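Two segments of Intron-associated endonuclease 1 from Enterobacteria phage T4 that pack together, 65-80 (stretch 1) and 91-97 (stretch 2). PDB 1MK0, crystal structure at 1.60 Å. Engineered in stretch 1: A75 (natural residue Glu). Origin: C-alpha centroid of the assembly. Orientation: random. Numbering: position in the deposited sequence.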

ATOM      1  N   PRO A  65      -2.354 -13.509  -9.310  1.00  9.00           N
ATOM      2  CA  PRO A  65      -0.971 -14.001  -9.338  1.00  9.79           C
ATOM      3  C   PRO A  65       0.034 -12.856  -9.323  1.00  9.37           C
ATOM      4  O   PRO A  65      -0.184 -11.815  -9.947  1.00  9.90           O
ATOM      5  CB  PRO A  65      -0.913 -14.792 -10.641  1.00 10.72           C
ATOM      6  CG  PRO A  65      -2.312 -15.310 -10.775  1.00 11.31           C
ATOM      7  CD  PRO A  65      -3.137 -14.095 -10.410  1.00  9.94           C
ATOM      8  N   TYR A  66       1.137 -13.055  -8.606  1.00  9.58           N
ATOM      9  CA  TYR A  66       2.170 -12.033  -8.517  1.00 10.65           C
ATOM     10  C   TYR A  66       3.096 -12.138  -9.729  1.00 11.70           C
ATOM     11  O   TYR A  66       4.213 -12.657  -9.647  1.00 12.72           O
ATOM     12  CB  TYR A  66       2.949 -12.195  -7.208  1.00 10.01           C
ATOM     13  CG  TYR A  66       3.852 -11.029  -6.869  1.00 10.13           C
ATOM     14  CD1 TYR A  66       5.231 -11.121  -7.042  1.00 11.16           C
ATOM     15  CD2 TYR A  66       3.330  -9.841  -6.362  1.00 12.12           C
ATOM     16  CE1 TYR A  66       6.072 -10.063  -6.717  1.00 13.18           C
ATOM     17  CE2 TYR A  66       4.163  -8.770  -6.034  1.00 11.66           C
ATOM     18  CZ  TYR A  66       5.534  -8.891  -6.215  1.00 11.52           C
ATOM     19  OH  TYR A  66       6.374  -7.848  -5.891  1.00 11.82           O
ATOM     20  N   GLU A  67       2.592 -11.657 -10.861  1.00 10.63           N
ATOM     21  CA  GLU A  67       3.316 -11.658 -12.124  1.00 12.10           C
ATOM     22  C   GLU A  67       3.401 -10.204 -12.582  1.00 13.43           C
ATOM     23  O   GLU A  67       2.390  -9.505 -12.642  1.00 12.48           O
ATOM     24  CB  GLU A  67       2.572 -12.503 -13.160  1.00 11.70           C
ATOM     25  CG  GLU A  67       2.455 -13.983 -12.805  1.00 12.43           C
ATOM     26  CD  GLU A  67       3.803 -14.689 -12.745  1.00 11.16           C
ATOM     27  OE1 GLU A  67       4.690 -14.347 -13.554  1.00 14.26           O
ATOM     28  OE2 GLU A  67       3.968 -15.595 -11.902  1.00 13.98           O
ATOM     29  N   LYS A  68       4.609  -9.757 -12.911  1.00 15.08           N
ATOM     30  CA  LYS A  68       4.834  -8.372 -13.306  1.00 15.35           C
ATOM     31  C   LYS A  68       3.798  -7.711 -14.204  1.00 17.22           C
ATOM     32  O   LYS A  68       3.224  -6.685 -13.836  1.00 17.92           O
ATOM     33  CB  LYS A  68       6.216  -8.212 -13.942  1.00 15.65           C
ATOM     34  CG  LYS A  68       6.560  -6.753 -14.212  1.00 17.91           C
ATOM     35  CD  LYS A  68       8.045  -6.535 -14.431  1.00 20.47           C
ATOM     36  CE  LYS A  68       8.353  -5.048 -14.557  1.00 21.62           C
ATOM     37  NZ  LYS A  68       9.817  -4.771 -14.629  1.00 24.13           N
ATOM     38  N   ASP A  69       3.562  -8.275 -15.381  1.00 17.17           N
ATOM     39  CA  ASP A  69       2.597  -7.679 -16.292  1.00 20.24           C
ATOM     40  C   ASP A  69       1.250  -7.407 -15.630  1.00 19.06           C
ATOM     41  O   ASP A  69       0.769  -6.269 -15.639  1.00 20.41           O
ATOM     42  CB  ASP A  69       2.413  -8.561 -17.528  1.00 24.95           C
ATOM     43  CG  ASP A  69       3.546  -8.406 -18.521  1.00 30.91           C
ATOM     44  OD1 ASP A  69       3.806  -7.257 -18.946  1.00 34.02           O
ATOM     45  OD2 ASP A  69       4.177  -9.421 -18.878  1.00 34.18           O
ATOM     46  N   LEU A  70       0.656  -8.440 -15.040  1.00 14.18           N
ATOM     47  CA  LEU A  70      -0.644  -8.310 -14.385  1.00 11.92           C
ATOM     48  C   LEU A  70      -0.630  -7.335 -13.217  1.00  9.88           C
ATOM     49  O   LEU A  70      -1.491  -6.466 -13.115  1.00  9.63           O
ATOM     50  CB  LEU A  70      -1.124  -9.664 -13.856  1.00 13.52           C
ATOM     51  CG  LEU A  70      -1.366 -10.831 -14.811  1.00 15.89           C
ATOM     52  CD1 LEU A  70      -1.886 -12.013 -14.002  1.00 17.37           C
ATOM     53  CD2 LEU A  70      -2.366 -10.442 -15.889  1.00 16.03           C
ATOM     54  N   ILE A  71       0.351  -7.494 -12.338  1.00 10.37           N
ATOM     55  CA  ILE A  71       0.456  -6.665 -11.143  1.00 10.35           C
ATOM     56  C   ILE A  71       0.580  -5.170 -11.399  1.00 10.79           C
ATOM     57  O   ILE A  71      -0.148  -4.377 -10.802  1.00 12.01           O
ATOM     58  CB  ILE A  71       1.635  -7.133 -10.262  1.00 10.16           C
ATOM     59  CG1 ILE A  71       1.312  -8.507  -9.664  1.00 10.88           C
ATOM     60  CG2 ILE A  71       1.912  -6.121  -9.159  1.00 10.92           C
ATOM     61  CD1 ILE A  71       0.185  -8.495  -8.630  1.00 10.91           C
ATOM     62  N   ILE A  72       1.492  -4.779 -12.279  1.00 10.76           N
ATOM     63  CA  ILE A  72       1.668  -3.360 -12.560  1.00 11.11           C
ATOM     64  C   ILE A  72       0.395  -2.728 -13.119  1.00 10.09           C
ATOM     65  O   ILE A  72      -0.028  -1.662 -12.667  1.00  9.83           O
ATOM     66  CB  ILE A  72       2.850  -3.129 -13.531  1.00 12.48           C
ATOM     67  CG1 ILE A  72       4.161  -3.519 -12.837  1.00 14.19           C
ATOM     68  CG2 ILE A  72       2.896  -1.676 -13.969  1.00 12.87           C
ATOM     69  CD1 ILE A  72       5.393  -3.366 -13.699  1.00 18.22           C
ATOM     70  N   GLU A  73      -0.235  -3.392 -14.081  1.00 11.38           N
ATOM     71  CA  GLU A  73      -1.456  -2.853 -14.668  1.00 11.99           C
ATOM     72  C   GLU A  73      -2.578  -2.712 -13.646  1.00 11.05           C
ATOM     73  O   GLU A  73      -3.240  -1.676 -13.581  1.00 11.90           O
ATOM     74  CB  GLU A  73      -1.936  -3.733 -15.821  1.00 12.62           C
ATOM     75  CG  GLU A  73      -3.162  -3.163 -16.520  1.00 16.95           C
ATOM     76  CD  GLU A  73      -3.599  -3.986 -17.714  1.00 18.74           C
ATOM     77  OE1 GLU A  73      -2.732  -4.365 -18.528  1.00 19.20           O
ATOM     78  OE2 GLU A  73      -4.814  -4.242 -17.842  1.00 19.26           O
ATOM     79  N   ARG A  74      -2.789  -3.752 -12.848  1.00 11.01           N
ATOM     80  CA  ARG A  74      -3.846  -3.726 -11.845  1.00 11.01           C
ATOM     81  C   ARG A  74      -3.531  -2.798 -10.681  1.00 10.55           C
ATOM     82  O   ARG A  74      -4.432  -2.170 -10.124  1.00 11.02           O
ATOM     83  CB  ARG A  74      -4.131  -5.143 -11.338  1.00 11.87           C
ATOM     84  CG  ARG A  74      -4.657  -6.067 -12.427  1.00 13.21           C
ATOM     85  CD  ARG A  74      -5.849  -5.443 -13.145  1.00 13.29           C
ATOM     86  NE  ARG A  74      -7.014  -5.310 -12.275  1.00 11.18           N
ATOM     87  CZ  ARG A  74      -8.068  -4.550 -12.555  1.00 14.15           C
ATOM     88  NH1 ARG A  74      -8.102  -3.845 -13.676  1.00 12.69           N
ATOM     89  NH2 ARG A  74      -9.098  -4.506 -11.723  1.00 13.52           N
ATOM     90  N   ALA A  75      -2.259  -2.712 -10.302  1.00 10.30           N
ATOM     91  CA  ALA A  75      -1.875  -1.819  -9.216  1.00 10.23           C
ATOM     92  C   ALA A  75      -2.148  -0.383  -9.662  1.00 10.62           C
ATOM     93  O   ALA A  75      -2.705   0.418  -8.908  1.00 10.23           O
ATOM     94  CB  ALA A  75      -0.402  -1.994  -8.880  1.00 10.50           C
ATOM     95  N   ASN A  76      -1.762  -0.055 -10.893  1.00  9.20           N
ATOM     96  CA  ASN A  76      -1.993   1.295 -11.398  1.00 10.09           C
ATOM     97  C   ASN A  76      -3.472   1.586 -11.560  1.00 10.07           C
ATOM     98  O   ASN A  76      -3.906   2.723 -11.388  1.00 10.08           O
ATOM     99  CB  ASN A  76      -1.263   1.523 -12.719  1.00  9.50           C
ATOM    100  CG  ASN A  76       0.205   1.825 -12.518  1.00 11.52           C
ATOM    101  OD1 ASN A  76       0.582   2.479 -11.545  1.00 12.99           O
ATOM    102  ND2 ASN A  76       1.039   1.373 -13.442  1.00 12.41           N
ATOM    103  N   PHE A  77      -4.252   0.563 -11.891  1.00  9.27           N
ATOM    104  CA  PHE A  77      -5.688   0.754 -12.025  1.00 10.77           C
ATOM    105  C   PHE A  77      -6.245   1.241 -10.693  1.00 11.53           C
ATOM    106  O   PHE A  77      -6.973   2.229 -10.639  1.00 12.20           O
ATOM    107  CB  PHE A  77      -6.392  -0.553 -12.389  1.00 12.36           C
ATOM    108  CG  PHE A  77      -7.888  -0.468 -12.287  1.00 12.48           C
ATOM    109  CD1 PHE A  77      -8.629   0.183 -13.266  1.00 14.63           C
ATOM    110  CD2 PHE A  77      -8.551  -0.977 -11.174  1.00 12.95           C
ATOM    111  CE1 PHE A  77     -10.007   0.331 -13.137  1.00 14.47           C
ATOM    112  CE2 PHE A  77      -9.924  -0.836 -11.033  1.00 13.53           C
ATOM    113  CZ  PHE A  77     -10.656  -0.177 -12.018  1.00 15.04           C
ATOM    114  N   TRP A  78      -5.903   0.535  -9.618  1.00 10.93           N
ATOM    115  CA  TRP A  78      -6.394   0.899  -8.295  1.00  9.91           C
ATOM    116  C   TRP A  78      -5.849   2.215  -7.763  1.00 10.77           C
ATOM    117  O   TRP A  78      -6.556   2.929  -7.055  1.00  9.22           O
ATOM    118  CB  TRP A  78      -6.132  -0.237  -7.305  1.00  9.09           C
ATOM    119  CG  TRP A  78      -7.078  -1.378  -7.530  1.00 10.60           C
ATOM    120  CD1 TRP A  78      -6.773  -2.632  -7.979  1.00 10.08           C
ATOM    121  CD2 TRP A  78      -8.500  -1.339  -7.381  1.00 11.14           C
ATOM    122  NE1 TRP A  78      -7.923  -3.377  -8.121  1.00 10.45           N
ATOM    123  CE2 TRP A  78      -8.997  -2.604  -7.760  1.00 11.91           C
ATOM    124  CE3 TRP A  78      -9.404  -0.352  -6.963  1.00 12.60           C
ATOM    125  CZ2 TRP A  78     -10.361  -2.910  -7.738  1.00 11.17           C
ATOM    126  CZ3 TRP A  78     -10.760  -0.656  -6.941  1.00 13.71           C
ATOM    127  CH2 TRP A  78     -11.225  -1.926  -7.327  1.00 12.89           C
ATOM    128  N   ILE A  79      -4.603   2.540  -8.097  1.00  9.72           N
ATOM    129  CA  ILE A  79      -4.019   3.803  -7.650  1.00  9.65           C
ATOM    130  C   ILE A  79      -4.832   4.952  -8.241  1.00 11.98           C
ATOM    131  O   ILE A  79      -5.130   5.930  -7.562  1.00 11.91           O
ATOM    132  CB  ILE A  79      -2.550   3.939  -8.106  1.00  7.92           C
ATOM    133  CG1 ILE A  79      -1.662   3.011  -7.278  1.00  8.34           C
ATOM    134  CG2 ILE A  79      -2.081   5.385  -7.959  1.00  9.20           C
ATOM    135  CD1 ILE A  79      -0.227   2.954  -7.764  1.00  9.08           C
ATOM    136  N   LYS A  80      -5.199   4.819  -9.511  1.00 12.32           N
ATOM    137  CA  LYS A  80      -5.977   5.849 -10.180  1.00 13.38           C
ATOM    138  C   LYS A  80      -7.433   5.811  -9.719  1.00 13.72           C
ATOM    139  O   LYS A  80      -8.038   6.849  -9.450  1.00 13.16           O
ATOM    140  CB  LYS A  80      -5.902   5.652 -11.695  1.00 16.12           C
ATOM    141  CG  LYS A  80      -6.564   6.757 -12.503  1.00 19.80           C
ATOM    142  CD  LYS A  80      -6.287   6.584 -13.986  1.00 22.59           C
ATOM    143  CE  LYS A  80      -6.862   7.734 -14.793  1.00 24.08           C
ATOM    144  NZ  LYS A  80      -6.518   7.605 -16.237  1.00 26.77           N
ATOM    145  N   ILE A  91       3.392   7.652  -3.741  1.00  9.34           N
ATOM    146  CA  ILE A  91       4.195   8.764  -4.245  1.00  9.73           C
ATOM    147  C   ILE A  91       4.469   8.696  -5.742  1.00 11.03           C
ATOM    148  O   ILE A  91       5.082   9.602  -6.301  1.00 12.30           O
ATOM    149  CB  ILE A  91       5.566   8.872  -3.521  1.00 10.71           C
ATOM    150  CG1 ILE A  91       6.392   7.611  -3.772  1.00 12.96           C
ATOM    151  CG2 ILE A  91       5.354   9.098  -2.031  1.00 13.21           C
ATOM    152  CD1 ILE A  91       7.842   7.736  -3.330  1.00 15.38           C
ATOM    153  N   ALA A  92       4.024   7.626  -6.387  1.00 10.78           N
ATOM    154  CA  ALA A  92       4.230   7.464  -7.820  1.00 11.88           C
ATOM    155  C   ALA A  92       3.436   6.265  -8.306  1.00 12.06           C
ATOM    156  O   ALA A  92       2.774   5.597  -7.517  1.00 10.56           O
ATOM    157  CB  ALA A  92       5.710   7.265  -8.117  1.00 15.46           C
ATOM    158  N   ASP A  93       3.483   6.001  -9.607  1.00 13.38           N
ATOM    159  CA  ASP A  93       2.773   4.849 -10.132  1.00 14.65           C
ATOM    160  C   ASP A  93       3.444   3.586  -9.617  1.00 13.79           C
ATOM    161  O   ASP A  93       4.545   3.634  -9.066  1.00 14.54           O
ATOM    162  CB  ASP A  93       2.746   4.858 -11.661  1.00 17.17           C
ATOM    163  CG  ASP A  93       1.760   5.867 -12.212  1.00 21.04           C
ATOM    164  OD1 ASP A  93       0.726   6.107 -11.550  1.00 22.64           O
ATOM    165  OD2 ASP A  93       2.009   6.405 -13.308  1.00 24.09           O
ATOM    166  N   ALA A  94       2.774   2.458  -9.806  1.00 12.90           N
ATOM    167  CA  ALA A  94       3.252   1.170  -9.318  1.00 13.58           C
ATOM    168  C   ALA A  94       4.587   0.645  -9.824  1.00 15.04           C
ATOM    169  O   ALA A  94       4.990   0.893 -10.961  1.00 15.07           O
ATOM    170  CB  ALA A  94       2.177   0.115  -9.553  1.00 13.69           C
ATOM    171  N   THR A  95       5.262  -0.093  -8.947  1.00 15.97           N
ATOM    172  CA  THR A  95       6.534  -0.728  -9.259  1.00 18.65           C
ATOM    173  C   THR A  95       6.345  -2.214  -8.951  1.00 19.34           C
ATOM    174  O   THR A  95       5.357  -2.597  -8.317  1.00 21.64           O
ATOM    175  CB  THR A  95       7.685  -0.163  -8.402  1.00 19.28           C
ATOM    176  OG1 THR A  95       8.916  -0.792  -8.782  1.00 24.86           O
ATOM    177  CG2 THR A  95       7.432  -0.415  -6.929  1.00 18.41           C
ATOM    178  N   PHE A  96       7.276  -3.050  -9.396  1.00 18.44           N
ATOM    179  CA  PHE A  96       7.168  -4.487  -9.171  1.00 17.94           C
ATOM    180  C   PHE A  96       8.460  -5.089  -8.634  1.00 18.88           C
ATOM    181  O   PHE A  96       9.547  -4.567  -8.881  1.00 18.75           O
ATOM    182  CB  PHE A  96       6.795  -5.185 -10.483  1.00 17.20           C
ATOM    183  CG  PHE A  96       6.575  -6.664 -10.344  1.00 14.96           C
ATOM    184  CD1 PHE A  96       5.393  -7.159  -9.805  1.00 16.34           C
ATOM    185  CD2 PHE A  96       7.558  -7.565 -10.744  1.00 16.05           C
ATOM    186  CE1 PHE A  96       5.192  -8.530  -9.668  1.00 16.87           C
ATOM    187  CE2 PHE A  96       7.368  -8.934 -10.612  1.00 15.21           C
ATOM    188  CZ  PHE A  96       6.183  -9.421 -10.073  1.00 16.52           C
ATOM    189  N   GLY A  97       8.331  -6.190  -7.899  1.00 19.49           N
ATOM    190  CA  GLY A  97       9.497  -6.868  -7.357  1.00 21.03           C
ATOM    191  C   GLY A  97      10.051  -6.287  -6.073  1.00 22.48           C
ATOM    192  O   GLY A  97       9.513  -5.270  -5.587  1.00 23.18           O
ATOM    193  OXT GLY A  97      11.035  -6.853  -5.550  1.00 23.91           O
TER
HETATM  194  O   HOH W   1       3.952   1.953 -13.327  1.00 14.87           O
HETATM  195  O   HOH W   2      -2.173   5.014 -11.833  1.00 28.10           O

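Stretch 2 has no regular helix or strand, and it lies along the helix that begins at K68. The contact buries 547 Å², both sides summed. F96 and A94 cover the most of it.

F96 points toward the helix start, with chi1 t. Its ring is held between two layers. Over one face lies Y66, an offset stack with centroids 4.5 Å apart and planes at 29°; Y66 CE1 comes to 3.4 Å from F96 CZ. Over the opposite face lies the backbone of K68, whose CA sits 3.5 Å from the F96 ring centroid, almost on the ring normal. This is a CH-pi contact, and a flat aromatic ring suits such a slot. I71 CG2 meets the ring edge, 3.7 Å from F96 CD1. I72 CG1 packs 3.9 Å from F96 CB. Y66 has a second role: G97 N donates a hydrogen bond to Y66 OH at 3.3 Å, just after F96. G97 has a positive phi, and its backbone angles call for glycine.

A94 is the second anchor. Its CA-to-CB bond points toward the helix, and A94 CB lies 3.4 Å from A75 CB. A75 is an engineered residue, Glu in the natural sequence. I79 CD1 adds an apolar contact at 4.1 Å from A94 CB. The small side chain lets the A94 backbone come near the helix, with its CA 5.6 Å from N76 CA.

N76 fixes that backbone. A94 N donates to N76 OD1 at 2.8 Å, with a nearly straight angle of 166°. The amide can both accept and donate, so N76 ND2 also donates to water 1 at 3.0 Å. Water 1 donates to A94 O at 2.8 Å. Water 2 forms another bridge, donating to N76 O at 2.9 Å and to D93 OD1 at 3.1 Å.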